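Local coordinates for putative Oleoyl-[acyl-carrier protein] thioesterase (Lactobacillus plantarum, PDB 2OWN), which probably hydrolyses the thioester of oleoyl-acyl-carrier protein, releasing the free fatty acid, as a double hotdog-fold acyl-ACP thioesterase, at residues 117-122 against 128-133; 96-101 against 136-141; 43-48 against 84-89; 34-39 against 178-183; 185-190 against 217-222. One frame throughout, in Å; residues are numbered along the deposited sequence. Where two conformers were deposited one is given.

Contact 1. Residues 117-122 against 128-133; sequences WVMMSQ and VKILPE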
# COMPACT_ATOMS: atom_id res chain seq x y z
N TRP B 117 22.65 8.63 1.87
CA TRP B 117 21.92 9.09 3.06
C TRP B 117 22.73 10.15 3.82
O TRP B 117 23.96 10.05 3.88
CB TRP B 117 21.65 7.92 3.99
CG TRP B 117 20.80 6.81 3.44
CD1 TRP B 117 21.19 5.82 2.59
CD2 TRP B 117 19.43 6.53 3.77
NE1 TRP B 117 20.15 4.97 2.33
CE2 TRP B 117 19.05 5.37 3.04
CE3 TRP B 117 18.48 7.16 4.60
CZ2 TRP B 117 17.75 4.81 3.11
CZ3 TRP B 117 17.16 6.61 4.68
CH2 TRP B 117 16.82 5.44 3.93
N VAL B 118 22.03 11.12 4.43
CA VAL B 118 22.62 12.22 5.24
C VAL B 118 21.91 12.36 6.60
O VAL B 118 20.71 12.04 6.69
CB VAL B 118 22.59 13.57 4.48
CG1 VAL B 118 23.44 13.50 3.23
CG2 VAL B 118 21.15 14.00 4.13
N MSE B 119 22.63 12.82 7.63
CA MSE B 119 22.05 13.02 8.97
C MSE B 119 21.53 14.45 9.10
O MSE B 119 22.32 15.40 9.04
CB MSE B 119 23.02 12.71 10.11
CG MSE B 119 23.62 11.32 10.05
SE MSE B 119 24.09 10.66 11.82
CE MSE B 119 22.28 10.24 12.38
N MSE B 120 20.20 14.58 9.25
CA MSE B 120 19.49 15.86 9.42
C MSE B 120 19.15 16.03 10.90
O MSE B 120 18.62 15.09 11.51
CB MSE B 120 18.20 15.90 8.59
CG MSE B 120 18.40 15.95 7.08
SE MSE B 120 19.15 17.63 6.43
CE MSE B 120 17.69 18.83 6.91
N SER B 121 19.44 17.22 11.45
CA SER B 121 19.16 17.54 12.86
C SER B 121 17.64 17.68 13.10
O SER B 121 16.91 18.11 12.20
CB SER B 121 19.88 18.82 13.29
OG SER B 121 19.68 19.13 14.66
N GLN B 122 17.19 17.30 14.30
CA GLN B 122 15.75 17.37 14.67
C GLN B 122 15.28 18.81 14.92
O GLN B 122 14.21 19.19 14.42
CB GLN B 122 15.45 16.49 15.90
CG GLN B 122 15.74 14.98 15.71
CD GLN B 122 14.92 14.27 14.62
OE1 GLN B 122 15.38 13.28 14.05
NE2 GLN B 122 13.72 14.78 14.32
N VAL B 128 24.02 17.78 9.40
CA VAL B 128 25.07 17.56 10.43
C VAL B 128 26.04 16.45 9.98
O VAL B 128 25.74 15.69 9.05
CB VAL B 128 24.50 17.23 11.85
CG1 VAL B 128 23.60 18.36 12.32
CG2 VAL B 128 23.74 15.89 11.89
N LYS B 129 27.19 16.37 10.66
CA LYS B 129 28.22 15.34 10.38
C LYS B 129 27.73 13.96 10.85
O LYS B 129 26.93 13.87 11.80
CB LYS B 129 29.55 15.66 11.06
CG LYS B 129 30.19 16.97 10.62
CD LYS B 129 31.49 17.23 11.35
CE LYS B 129 32.13 18.52 10.90
NZ LYS B 129 33.40 18.80 11.62
N ILE B 130 28.19 12.90 10.17
CA ILE B 130 27.81 11.51 10.51
C ILE B 130 28.53 11.08 11.80
O ILE B 130 29.76 11.19 11.88
CB ILE B 130 28.11 10.49 9.37
CG1 ILE B 130 27.32 10.85 8.10
CG2 ILE B 130 27.75 9.05 9.80
CD1 ILE B 130 27.51 9.88 6.94
N LEU B 131 27.75 10.61 12.78
CA LEU B 131 28.25 10.14 14.07
C LEU B 131 28.74 8.70 13.83
O LEU B 131 27.92 7.88 13.37
CB LEU B 131 27.15 10.14 15.14
CG LEU B 131 26.45 11.47 15.46
CD1 LEU B 131 25.30 11.24 16.44
CD2 LEU B 131 27.41 12.52 16.01
N PRO B 132 30.05 8.39 14.08
CA PRO B 132 30.54 7.00 13.87
C PRO B 132 29.86 5.89 14.73
O PRO B 132 29.86 4.75 14.29
CB PRO B 132 32.05 7.11 14.17
CG PRO B 132 32.19 8.29 15.01
CD PRO B 132 31.15 9.25 14.55
N GLU B 133 29.32 6.24 15.91
CA GLU B 133 28.58 5.29 16.78
C GLU B 133 27.29 4.75 16.11
O GLU B 133 26.95 3.58 16.32
CB GLU B 133 28.25 5.89 18.16
CG GLU B 133 27.30 7.13 18.17
CD GLU B 133 27.04 7.71 19.56
OE1 GLU B 133 27.41 7.10 20.60
OE2 GLU B 133 26.43 8.80 19.62
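Met119 and Val128 face each other where the chain turns back on itself after the strand ending at Ser121. The backbone joint is slight: Val128 N donates to Met119 O over 2.9 Å, the donor lying nearly along the C=O axis, but the N-H points well off the oxygen, with an angle of 133°. Beyond this point 128-133 runs on as irregular chain, and contact passes to the side chains. CG2 of Val128, set between its own backbone N and carbonyl carbon, lies 3.7 Å from Met119 CB, while the other branch, CG1, reaches back to Ser121 CB at 3.9 Å. Met119, a selenomethionine, leaves its strand with CG anti to the carbonyl carbon (chi1 -55°) and then runs alongside the irregular segment. Its CG approaches Ile130 CG1 at 4.2 Å, and its SE settles against the backbone, 4.0 Å from Ile130 CA and 3.8 Å from Leu131 N. Val61 of strand 61-72 touches both Met119 and Val128, and Leu134 also packs on Met119. Farther along, Ile130 bears on Ala96 of strand 95-103 and Tyr91 of strand 81-91, laying the loop against the neighbouring strands of the N-terminal hotdog domain.

Contact 2. Residues 96-101 against 136-141; sequences AYREFW and APYQSE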
# COMPACT_ATOMS: atom_id res chain seq x y z
N ALA B 96 26.52 8.72 3.61
CA ALA B 96 26.56 7.26 3.87
C ALA B 96 26.08 6.52 2.62
O ALA B 96 25.03 6.86 2.08
CB ALA B 96 25.67 6.92 5.05
N TYR B 97 26.85 5.51 2.17
CA TYR B 97 26.57 4.69 0.98
C TYR B 97 25.94 3.34 1.40
O TYR B 97 26.62 2.55 2.05
CB TYR B 97 27.85 4.50 0.16
CG TYR B 97 27.71 3.66 -1.10
CD1 TYR B 97 26.92 4.12 -2.18
CD2 TYR B 97 28.40 2.43 -1.24
CE1 TYR B 97 26.79 3.34 -3.38
CE2 TYR B 97 28.29 1.65 -2.44
CZ TYR B 97 27.48 2.11 -3.50
OH TYR B 97 27.37 1.36 -4.65
N ARG B 98 24.68 3.11 1.02
CA ARG B 98 23.92 1.88 1.35
C ARG B 98 23.44 1.14 0.09
O ARG B 98 22.80 1.74 -0.78
CB ARG B 98 22.75 2.25 2.26
CG ARG B 98 21.84 1.09 2.72
CD ARG B 98 20.93 1.50 3.87
NE ARG B 98 21.70 1.53 5.12
CZ ARG B 98 21.82 0.53 6.02
NH1 ARG B 98 21.19 -0.65 5.89
NH2 ARG B 98 22.60 0.73 7.09
N GLU B 99 23.74 -0.17 0.04
CA GLU B 99 23.38 -1.07 -1.06
C GLU B 99 22.30 -2.08 -0.64
O GLU B 99 22.24 -2.49 0.53
CB GLU B 99 24.61 -1.83 -1.54
CG GLU B 99 25.61 -0.97 -2.27
CD GLU B 99 26.82 -1.77 -2.66
OE1 GLU B 99 27.76 -1.90 -1.84
OE2 GLU B 99 26.89 -2.21 -3.81
N PHE B 100 21.46 -2.47 -1.62
CA PHE B 100 20.36 -3.45 -1.43
C PHE B 100 20.30 -4.39 -2.64
O PHE B 100 20.50 -3.93 -3.77
CB PHE B 100 18.96 -2.83 -1.33
CG PHE B 100 18.83 -1.64 -0.41
CD1 PHE B 100 19.30 -0.37 -0.83
CD2 PHE B 100 18.12 -1.72 0.80
CE1 PHE B 100 19.16 0.77 -0.01
CE2 PHE B 100 17.97 -0.57 1.64
CZ PHE B 100 18.49 0.68 1.23
N TRP B 101 20.00 -5.67 -2.41
CA TRP B 101 19.84 -6.70 -3.46
C TRP B 101 18.53 -7.44 -3.23
O TRP B 101 18.34 -7.99 -2.14
CB TRP B 101 20.96 -7.72 -3.45
CG TRP B 101 22.29 -7.17 -3.71
CD1 TRP B 101 22.95 -7.18 -4.90
CD2 TRP B 101 23.14 -6.54 -2.76
NE1 TRP B 101 24.18 -6.58 -4.75
CE2 TRP B 101 24.33 -6.17 -3.45
CE3 TRP B 101 23.03 -6.23 -1.39
CZ2 TRP B 101 25.41 -5.51 -2.82
CZ3 TRP B 101 24.11 -5.57 -0.73
CH2 TRP B 101 25.28 -5.21 -1.46
N ALA B 136 29.06 2.53 12.93
CA ALA B 136 29.99 1.43 13.36
C ALA B 136 29.38 0.00 13.43
O ALA B 136 30.04 -0.92 12.91
CB ALA B 136 30.67 1.76 14.71
N PRO B 137 28.18 -0.19 14.05
CA PRO B 137 27.50 -1.52 14.09
C PRO B 137 27.26 -2.19 12.71
O PRO B 137 27.23 -3.41 12.64
CB PRO B 137 26.17 -1.21 14.79
CG PRO B 137 26.47 -0.07 15.64
CD PRO B 137 27.40 0.79 14.83
N TYR B 138 27.11 -1.39 11.64
CA TYR B 138 26.97 -1.92 10.26
C TYR B 138 28.32 -2.41 9.67
O TYR B 138 28.31 -3.09 8.64
CB TYR B 138 26.39 -0.87 9.28
CG TYR B 138 25.10 -0.21 9.72
CD1 TYR B 138 23.94 -0.97 9.99
CD2 TYR B 138 25.00 1.20 9.79
CE1 TYR B 138 22.71 -0.33 10.40
CE2 TYR B 138 23.79 1.85 10.17
CZ TYR B 138 22.65 1.08 10.47
OH TYR B 138 21.50 1.72 10.84
N GLN B 139 29.46 -2.03 10.29
CA GLN B 139 30.84 -2.35 9.88
C GLN B 139 31.18 -1.67 8.52
O GLN B 139 31.90 -2.23 7.70
CB GLN B 139 31.10 -3.88 9.91
CG GLN B 139 30.83 -4.52 11.29
CD GLN B 139 31.16 -6.01 11.37
OE1 GLN B 139 31.65 -6.63 10.42
NE2 GLN B 139 30.88 -6.60 12.53
N SER B 140 30.71 -0.43 8.36
CA SER B 140 30.89 0.37 7.14
C SER B 140 32.32 0.92 7.07
O SER B 140 32.83 1.38 8.10
CB SER B 140 29.92 1.56 7.12
OG SER B 140 28.58 1.17 7.32
N GLU B 141 32.95 0.87 5.88
CA GLU B 141 34.33 1.39 5.73
C GLU B 141 34.33 2.92 5.60
O GLU B 141 33.42 3.49 4.99
CB GLU B 141 35.12 0.75 4.57
CG GLU B 141 34.63 0.98 3.12
CD GLU B 141 35.64 0.51 2.05
OE1 GLU B 141 36.66 -0.15 2.36
OE2 GLU B 141 35.40 0.82 0.86
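The Tyr138 ring takes the guanidinium of Arg98 on one face, with NH2 directly over the ring centre and 3.2 Å above its plane. The two flat groups stand steeply to one another, their planes 75° apart, so Arg98 points a nitrogen down at the ring instead of lying flat on it; Tyr138 CD1 falls at the edge of the guanidinium, in its plane. NH2 is almost equally far from all six ring carbons, from 3.4 Å at CZ to 3.7 Å at CG. The geometry is a cation-pi interaction: Arg98 CZ stands 4.6 Å from the ring centroid and 11° off the normal. Arg98 gets there by leaving its strand with CG anti to the backbone N and then bending at chi3 (-77°), which swings the guanidinium across to the tyrosine. The phenol is held at its far end by a hydrogen bond between Tyr138 OH and Ser46 OG of helix 31-48, which should limit how far the ring can swing. Arg98 NH1 has a weak bond to Gln45 OE1 of the same helix, and Arg98 NE a weak one to an unidentified bound molecule. Strand 95-103, helix 31-48 and the 3-10 turn at 136-138 meet here in the N-terminal hotdog domain, beside that molecule, which probably comes from the crystallisation liquor but may mark a pocket.

Contact 3. Residues 43-48 against 84-89; sequences EDQSDA and IAVRGS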
# COMPACT_ATOMS: atom_id res chain seq x y z
N GLU B 43 15.75 -1.26 8.08
CA GLU B 43 15.25 -0.99 9.46
C GLU B 43 15.43 -2.21 10.39
O GLU B 43 15.76 -2.02 11.56
CB GLU B 43 13.80 -0.47 9.49
CG GLU B 43 13.65 0.96 8.91
CD GLU B 43 12.23 1.55 8.97
OE1 GLU B 43 11.36 1.05 9.73
OE2 GLU B 43 11.99 2.55 8.25
N ASP B 44 15.25 -3.43 9.86
CA ASP B 44 15.44 -4.69 10.62
C ASP B 44 16.90 -4.99 10.92
O ASP B 44 17.17 -5.59 11.96
CB ASP B 44 14.79 -5.87 9.91
CG ASP B 44 13.29 -5.73 9.83
OD1 ASP B 44 12.68 -4.93 10.58
OD2 ASP B 44 12.69 -6.41 8.98
N GLN B 45 17.82 -4.65 10.00
CA GLN B 45 19.27 -4.78 10.22
C GLN B 45 19.63 -3.82 11.38
O GLN B 45 20.28 -4.24 12.35
CB GLN B 45 20.11 -4.41 8.98
CG GLN B 45 21.65 -4.57 9.17
CD GLN B 45 22.50 -4.26 7.93
OE1 GLN B 45 22.02 -3.73 6.93
NE2 GLN B 45 23.79 -4.59 8.03
N SER B 46 19.16 -2.57 11.25
CA SER B 46 19.37 -1.50 12.24
C SER B 46 18.77 -1.83 13.63
O SER B 46 19.42 -1.56 14.64
CB SER B 46 18.85 -0.15 11.70
OG SER B 46 19.40 0.11 10.43
N ASP B 47 17.57 -2.43 13.67
CA ASP B 47 16.92 -2.87 14.94
C ASP B 47 17.70 -4.01 15.61
O ASP B 47 17.90 -3.97 16.83
CB ASP B 47 15.44 -3.30 14.76
CG ASP B 47 14.49 -2.15 14.42
OD1 ASP B 47 14.79 -0.95 14.64
OD2 ASP B 47 13.38 -2.47 13.92
N ALA B 48 18.13 -5.01 14.81
CA ALA B 48 18.93 -6.18 15.30
C ALA B 48 20.27 -5.77 15.95
O ALA B 48 20.68 -6.39 16.94
CB ALA B 48 19.18 -7.19 14.18
N ILE B 84 15.60 -10.18 0.37
CA ILE B 84 16.08 -8.78 0.38
C ILE B 84 17.35 -8.74 1.23
O ILE B 84 17.27 -8.86 2.46
CB ILE B 84 15.05 -7.71 0.93
CG1 ILE B 84 13.67 -7.80 0.26
CG2 ILE B 84 15.63 -6.29 0.77
CD1 ILE B 84 12.78 -8.89 0.77
N ALA B 85 18.51 -8.62 0.56
CA ALA B 85 19.83 -8.52 1.21
C ALA B 85 20.18 -7.03 1.26
O ALA B 85 19.89 -6.30 0.30
CB ALA B 85 20.88 -9.29 0.44
N VAL B 86 20.77 -6.58 2.37
CA VAL B 86 21.16 -5.16 2.59
C VAL B 86 22.55 -5.04 3.26
O VAL B 86 22.96 -5.94 3.99
CB VAL B 86 20.05 -4.43 3.42
CG1 VAL B 86 19.94 -4.99 4.85
CG2 VAL B 86 20.30 -2.93 3.45
N ARG B 87 23.25 -3.93 2.98
CA ARG B 87 24.59 -3.65 3.51
C ARG B 87 24.90 -2.15 3.59
O ARG B 87 24.73 -1.44 2.59
CB ARG B 87 25.64 -4.37 2.64
CG ARG B 87 27.12 -4.21 3.07
CD ARG B 87 28.06 -5.16 2.31
NE ARG B 87 28.20 -4.85 0.88
CZ ARG B 87 28.90 -5.57 -0.02
NH1 ARG B 87 29.53 -6.71 0.30
NH2 ARG B 87 28.94 -5.15 -1.30
N GLY B 88 25.35 -1.68 4.77
CA GLY B 88 25.77 -0.29 5.02
C GLY B 88 27.24 -0.43 4.62
O GLY B 88 28.10 -0.66 5.46
N SER B 89 27.47 -0.33 3.31
CA SER B 89 28.79 -0.53 2.68
C SER B 89 29.91 0.40 3.11
O SER B 89 31.00 -0.07 3.49
CB SER B 89 28.63 -0.47 1.15
OG SER B 89 27.72 -1.46 0.75
O HOH W 1 26.11 -3.41 6.88
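Gln45 reaches from the helix to the strand fully extended, CG anti to the backbone N (chi1 -179°) and the chain straight beyond it, and meets Val86 obliquely. Gln45 OE1 comes down on Val86, 3.2 Å from its CG1, a close approach of a polar atom to a methyl; Val86 CG2 is farther off, at 4.0 Å from the same oxygen. Val86 CG1 occupies the position between the valine's own N and carbonyl carbon (chi1 66°). The other half of the amide works through water: Gln45 NE2 and Gly88 N each donate to one water molecule, both at 2.8 Å, giving the backbone N-H of the strand a partner on the helix side. A weak bond from Gln45 NE2 to Ser10 O probably helps to fix which way round the amide lies. Gly88 centres an inverse gamma turn. The axes of the short helix and strand segments pass 9.4 Å apart at 62°. Near the end of the helix, Asp44 makes a salt bridge to Arg17 of the second subunit. A long helix laid across a curved antiparallel sheet is the hallmark of the hotdog fold, and Gln45 with Val86 forms part of that helix-sheet interface.

Contact 4. Residues 34-39 against 178-183; sequences LIDIAV and HVNNAH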
# COMPACT_ATOMS: atom_id res chain seq x y z
N LEU B 34 8.92 -2.02 -3.98
CA LEU B 34 10.37 -2.31 -4.12
C LEU B 34 11.17 -1.53 -3.08
O LEU B 34 11.98 -2.13 -2.36
CB LEU B 34 10.89 -2.02 -5.53
CG LEU B 34 12.31 -2.52 -5.85
CD1 LEU B 34 12.32 -4.04 -5.87
CD2 LEU B 34 12.78 -1.98 -7.19
N ILE B 35 10.91 -0.22 -2.98
CA ILE B 35 11.57 0.65 -1.96
C ILE B 35 11.08 0.28 -0.55
O ILE B 35 11.91 0.25 0.38
CB ILE B 35 11.37 2.18 -2.25
CG1 ILE B 35 12.03 2.56 -3.58
CG2 ILE B 35 11.92 3.06 -1.13
CD1 ILE B 35 13.54 2.33 -3.67
N ASP B 36 9.77 0.01 -0.39
CA ASP B 36 9.18 -0.43 0.91
C ASP B 36 9.91 -1.63 1.54
O ASP B 36 10.30 -1.57 2.72
CB ASP B 36 7.67 -0.77 0.79
CG ASP B 36 6.73 0.44 0.79
OD1 ASP B 36 7.07 1.55 1.25
OD2 ASP B 36 5.57 0.22 0.36
N ILE B 37 10.12 -2.68 0.74
CA ILE B 37 10.80 -3.93 1.20
C ILE B 37 12.32 -3.74 1.38
O ILE B 37 12.90 -4.41 2.23
CB ILE B 37 10.43 -5.20 0.35
CG1 ILE B 37 11.01 -5.17 -1.07
CG2 ILE B 37 8.89 -5.39 0.37
CD1 ILE B 37 10.56 -6.34 -1.96
N ALA B 38 12.96 -2.88 0.57
CA ALA B 38 14.40 -2.55 0.70
C ALA B 38 14.64 -1.86 2.06
O ALA B 38 15.51 -2.28 2.82
CB ALA B 38 14.90 -1.67 -0.44
N VAL B 39 13.82 -0.83 2.33
CA VAL B 39 13.85 -0.06 3.61
C VAL B 39 13.45 -0.94 4.82
O VAL B 39 13.99 -0.73 5.91
CB VAL B 39 13.02 1.28 3.48
CG1 VAL B 39 12.76 1.97 4.85
CG2 VAL B 39 13.72 2.22 2.51
N HIS B 178 6.59 11.45 9.27
CA HIS B 178 7.09 12.05 8.01
C HIS B 178 6.51 11.32 6.79
O HIS B 178 6.22 10.12 6.88
CB HIS B 178 8.62 12.01 7.93
CG HIS B 178 9.32 12.73 9.04
ND1 HIS B 178 9.82 12.08 10.15
CD2 HIS B 178 9.59 14.04 9.23
CE1 HIS B 178 10.37 12.96 10.96
NE2 HIS B 178 10.24 14.16 10.43
N VAL B 179 6.36 12.04 5.66
CA VAL B 179 5.83 11.47 4.40
C VAL B 179 6.86 10.49 3.81
O VAL B 179 7.94 10.93 3.39
CB VAL B 179 5.45 12.55 3.34
CG1 VAL B 179 5.01 11.94 2.00
CG2 VAL B 179 4.34 13.43 3.89
N ASN B 180 6.49 9.20 3.80
CA ASN B 180 7.31 8.08 3.29
C ASN B 180 7.74 8.31 1.84
O ASN B 180 6.87 8.58 0.99
CB ASN B 180 6.52 6.75 3.48
CG ASN B 180 7.23 5.47 2.99
OD1 ASN B 180 8.43 5.45 2.72
ND2 ASN B 180 6.46 4.39 2.92
N ASN B 181 9.07 8.24 1.60
CA ASN B 181 9.64 8.44 0.24
C ASN B 181 9.12 7.47 -0.83
O ASN B 181 9.08 7.84 -1.99
CB ASN B 181 11.19 8.42 0.26
CG ASN B 181 11.79 9.65 0.95
OD1 ASN B 181 11.15 10.32 1.76
ND2 ASN B 181 13.04 9.93 0.62
N ALA B 182 8.73 6.26 -0.43
CA ALA B 182 8.18 5.23 -1.34
C ALA B 182 6.89 5.67 -2.04
O ALA B 182 6.70 5.34 -3.21
CB ALA B 182 7.94 3.91 -0.60
N HIS B 183 6.04 6.43 -1.34
CA HIS B 183 4.77 6.97 -1.90
C HIS B 183 4.94 7.97 -3.05
O HIS B 183 3.97 8.18 -3.78
CB HIS B 183 3.82 7.52 -0.83
CG HIS B 183 3.23 6.44 0.03
ND1 HIS B 183 2.43 5.45 -0.49
CD2 HIS B 183 3.31 6.21 1.36
CE1 HIS B 183 2.05 4.64 0.48
NE2 HIS B 183 2.57 5.08 1.62
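Two hotdog domains meet here: helix 31-48, the central helix of the N-terminal one, lies against the loop that leads into helix 184-191 of the C-terminal one. Ala182 sits closest to the helix, its CA 5.7 Å from that of Ile35. Ala182 CB is shared by two residues, with Ile35 CG2 at 4.1 Å as an apolar neighbour and Asp36 OD1 at 3.1 Å, a tight fit of carboxylate against methyl. Asp36 OD1 also receives a weak hydrogen bond of 3.4 Å from Asn180 ND2, with the carboxylate and amide planes 31° apart. Asn180 extends to it with CG anti to the backbone N (chi1 180°), leaving its other amide atom for its own loop. An alanine at Asn180 would remove both halves of the amide and would probably leave Asp36 OD1 without this donor and the loop less firmly held in its turn. Around the contact, Tyr20 of the second subunit packs on Asn180 and bonds through its OH to Asp36 O. Ala182 O bonds to Thr32 OG1, one helical turn before Asp36. Within the loop, Asn180 OD1 closes an Asx turn by accepting from Ala182 N at 3.3 Å, the donor standing above the carbonyl plane.

Contact 5. Residues 185-190 against 217-222; sequences FDWLVD and QTVTAH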
# COMPACT_ATOMS: atom_id res chain seq x y z
N PHE B 185 6.63 7.37 -5.67
CA PHE B 185 6.43 6.47 -6.84
C PHE B 185 4.97 6.29 -7.25
O PHE B 185 4.71 6.02 -8.43
CB PHE B 185 7.14 5.11 -6.68
CG PHE B 185 8.62 5.21 -6.74
CD1 PHE B 185 9.25 5.34 -8.00
CD2 PHE B 185 9.41 5.20 -5.58
CE1 PHE B 185 10.67 5.45 -8.11
CE2 PHE B 185 10.84 5.30 -5.67
CZ PHE B 185 11.46 5.43 -6.94
N ASP B 186 4.03 6.42 -6.29
CA ASP B 186 2.58 6.39 -6.57
C ASP B 186 2.23 7.55 -7.51
O ASP B 186 1.50 7.35 -8.46
CB ASP B 186 1.69 6.57 -5.32
CG ASP B 186 1.91 5.51 -4.23
OD1 ASP B 186 2.41 4.41 -4.51
OD2 ASP B 186 1.54 5.80 -3.07
N TRP B 187 2.80 8.74 -7.24
CA TRP B 187 2.55 9.96 -8.03
C TRP B 187 3.30 9.92 -9.35
O TRP B 187 2.71 10.22 -10.39
CB TRP B 187 2.91 11.26 -7.26
CG TRP B 187 2.43 11.30 -5.85
CD1 TRP B 187 1.24 10.82 -5.39
CD2 TRP B 187 3.08 11.91 -4.73
NE1 TRP B 187 1.14 11.04 -4.05
CE2 TRP B 187 2.24 11.71 -3.61
CE3 TRP B 187 4.31 12.59 -4.57
CZ2 TRP B 187 2.59 12.17 -2.31
CZ3 TRP B 187 4.67 13.06 -3.27
CH2 TRP B 187 3.80 12.84 -2.15
N LEU B 188 4.60 9.58 -9.29
CA LEU B 188 5.51 9.49 -10.46
C LEU B 188 5.02 8.53 -11.55
O LEU B 188 4.88 8.94 -12.70
CB LEU B 188 6.92 9.05 -10.03
CG LEU B 188 7.74 10.02 -9.17
CD1 LEU B 188 8.89 9.33 -8.41
CD2 LEU B 188 8.27 11.18 -10.02
N VAL B 189 4.72 7.30 -11.14
CA VAL B 189 4.24 6.24 -12.07
C VAL B 189 2.83 6.54 -12.58
O VAL B 189 2.60 6.39 -13.78
CB VAL B 189 4.37 4.81 -11.45
CG1 VAL B 189 3.86 3.74 -12.42
CG2 VAL B 189 5.83 4.54 -11.09
N ASP B 190 1.92 6.96 -11.69
CA ASP B 190 0.53 7.32 -12.07
C ASP B 190 0.44 8.53 -13.04
O ASP B 190 -0.58 8.67 -13.72
CB ASP B 190 -0.39 7.54 -10.87
CG ASP B 190 -1.84 7.75 -11.27
OD1 ASP B 190 -2.41 6.82 -11.89
OD2 ASP B 190 -2.35 8.87 -11.05
N GLN B 217 -0.20 19.58 1.84
CA GLN B 217 0.35 20.19 0.61
C GLN B 217 -0.15 19.43 -0.62
O GLN B 217 -0.39 18.21 -0.56
CB GLN B 217 1.88 20.20 0.61
CG GLN B 217 2.52 21.08 1.68
CD GLN B 217 4.06 21.08 1.63
OE1 GLN B 217 4.69 20.04 1.42
NE2 GLN B 217 4.65 22.23 1.88
N THR B 218 -0.32 20.18 -1.71
CA THR B 218 -0.74 19.65 -3.01
C THR B 218 0.54 19.67 -3.86
O THR B 218 1.12 20.75 -4.06
CB THR B 218 -1.82 20.52 -3.68
OG1 THR B 218 -2.94 20.67 -2.80
CG2 THR B 218 -2.29 19.88 -5.00
N VAL B 219 0.99 18.48 -4.27
CA VAL B 219 2.18 18.32 -5.12
C VAL B 219 1.72 18.32 -6.60
O VAL B 219 0.60 17.90 -6.90
CB VAL B 219 3.04 17.04 -4.79
CG1 VAL B 219 3.35 16.99 -3.30
CG2 VAL B 219 2.38 15.76 -5.20
N THR B 220 2.60 18.81 -7.48
CA THR B 220 2.37 18.87 -8.93
C THR B 220 3.42 17.92 -9.53
O THR B 220 4.62 18.17 -9.38
CB THR B 220 2.52 20.30 -9.47
OG1 THR B 220 1.64 21.17 -8.75
CG2 THR B 220 2.18 20.37 -10.96
N ALA B 221 2.95 16.84 -10.16
CA ALA B 221 3.79 15.81 -10.78
C ALA B 221 3.84 16.06 -12.27
O ALA B 221 2.79 16.21 -12.89
CB ALA B 221 3.25 14.42 -10.51
N HIS B 222 5.05 16.11 -12.83
CA HIS B 222 5.28 16.33 -14.27
C HIS B 222 6.01 15.13 -14.86
O HIS B 222 6.76 14.47 -14.15
CB HIS B 222 6.10 17.59 -14.52
CG HIS B 222 5.53 18.83 -13.91
ND1 HIS B 222 4.53 19.56 -14.52
CD2 HIS B 222 5.85 19.50 -12.78
CE1 HIS B 222 4.24 20.61 -13.77
NE2 HIS B 222 5.03 20.60 -12.72
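Trp187 of helix 184-191 places its indole on Val219 of strand 218-227, joining helix and sheet inside the C-terminal hotdog domain. The touching branch is Val219 CG2, which stands 3.8 Å above one face of the Trp187 ring system, displaced from the centre toward the outer edge of the rings; it is 4.0 Å from the centroid of the six-membered ring and 18° off its normal, a CH-pi contact. The ring atom nearest Val219 CG2 is Trp187 CE3, at 3.8 Å. The second methyl, Val219 CG1, also comes in at the rim, 4.1 Å from Trp187 CZ3, so both methyls rest on the benzo half of the indole. The two side chains meet at about a right angle. Trp187 starts toward the strand, with CG anti to its carbonyl carbon (chi1 -46°), and this carries the ring out from the helix to the sheet. Replacing Trp187 with an alanine would probably open a gap over Val219 and leave its two methyls without the aromatic surface they rest on.

Outside this pair, the indole stacks with Tyr166 of strand 162-167 and meets Tyr184 at an angle, while Arg169 of the second subunit packs on it. Tyr166 is itself fixed by its OH, which bonds to Asp190 OD2 one turn further along the helix, and it also touches Val219 and Ala221. Val213, Ile240 and Val242 pack round the valine. Next along the strand on this same side, Ala221 points its CB at the helix backbone and comes within 4.2 Å of Trp187 O.

Overall arrangement
From the N terminus, helix 31-48 enters first with 34-39, whose partner 178-183 lies 139 residues on; contact 4 thus closes the longest loop and joins the N-terminal hotdog domain to the C-terminal one. Nested in it, contact 3 is the first to close, using the same helix against strand 81-91. Contact 2 follows in series, still inside the loop of contact 4, from strand 95-103 to the turn before strand 141-142, and encloses the short loop of contact 1. Contacts 2 and 3 touch, through Glu99 and Ser89 among others. Contact 5 opens after contact 4 has closed and stays within the C-terminal domain, though Phe185 packs on Ile35. Contacts 3, 4 and 5 reach the second subunit.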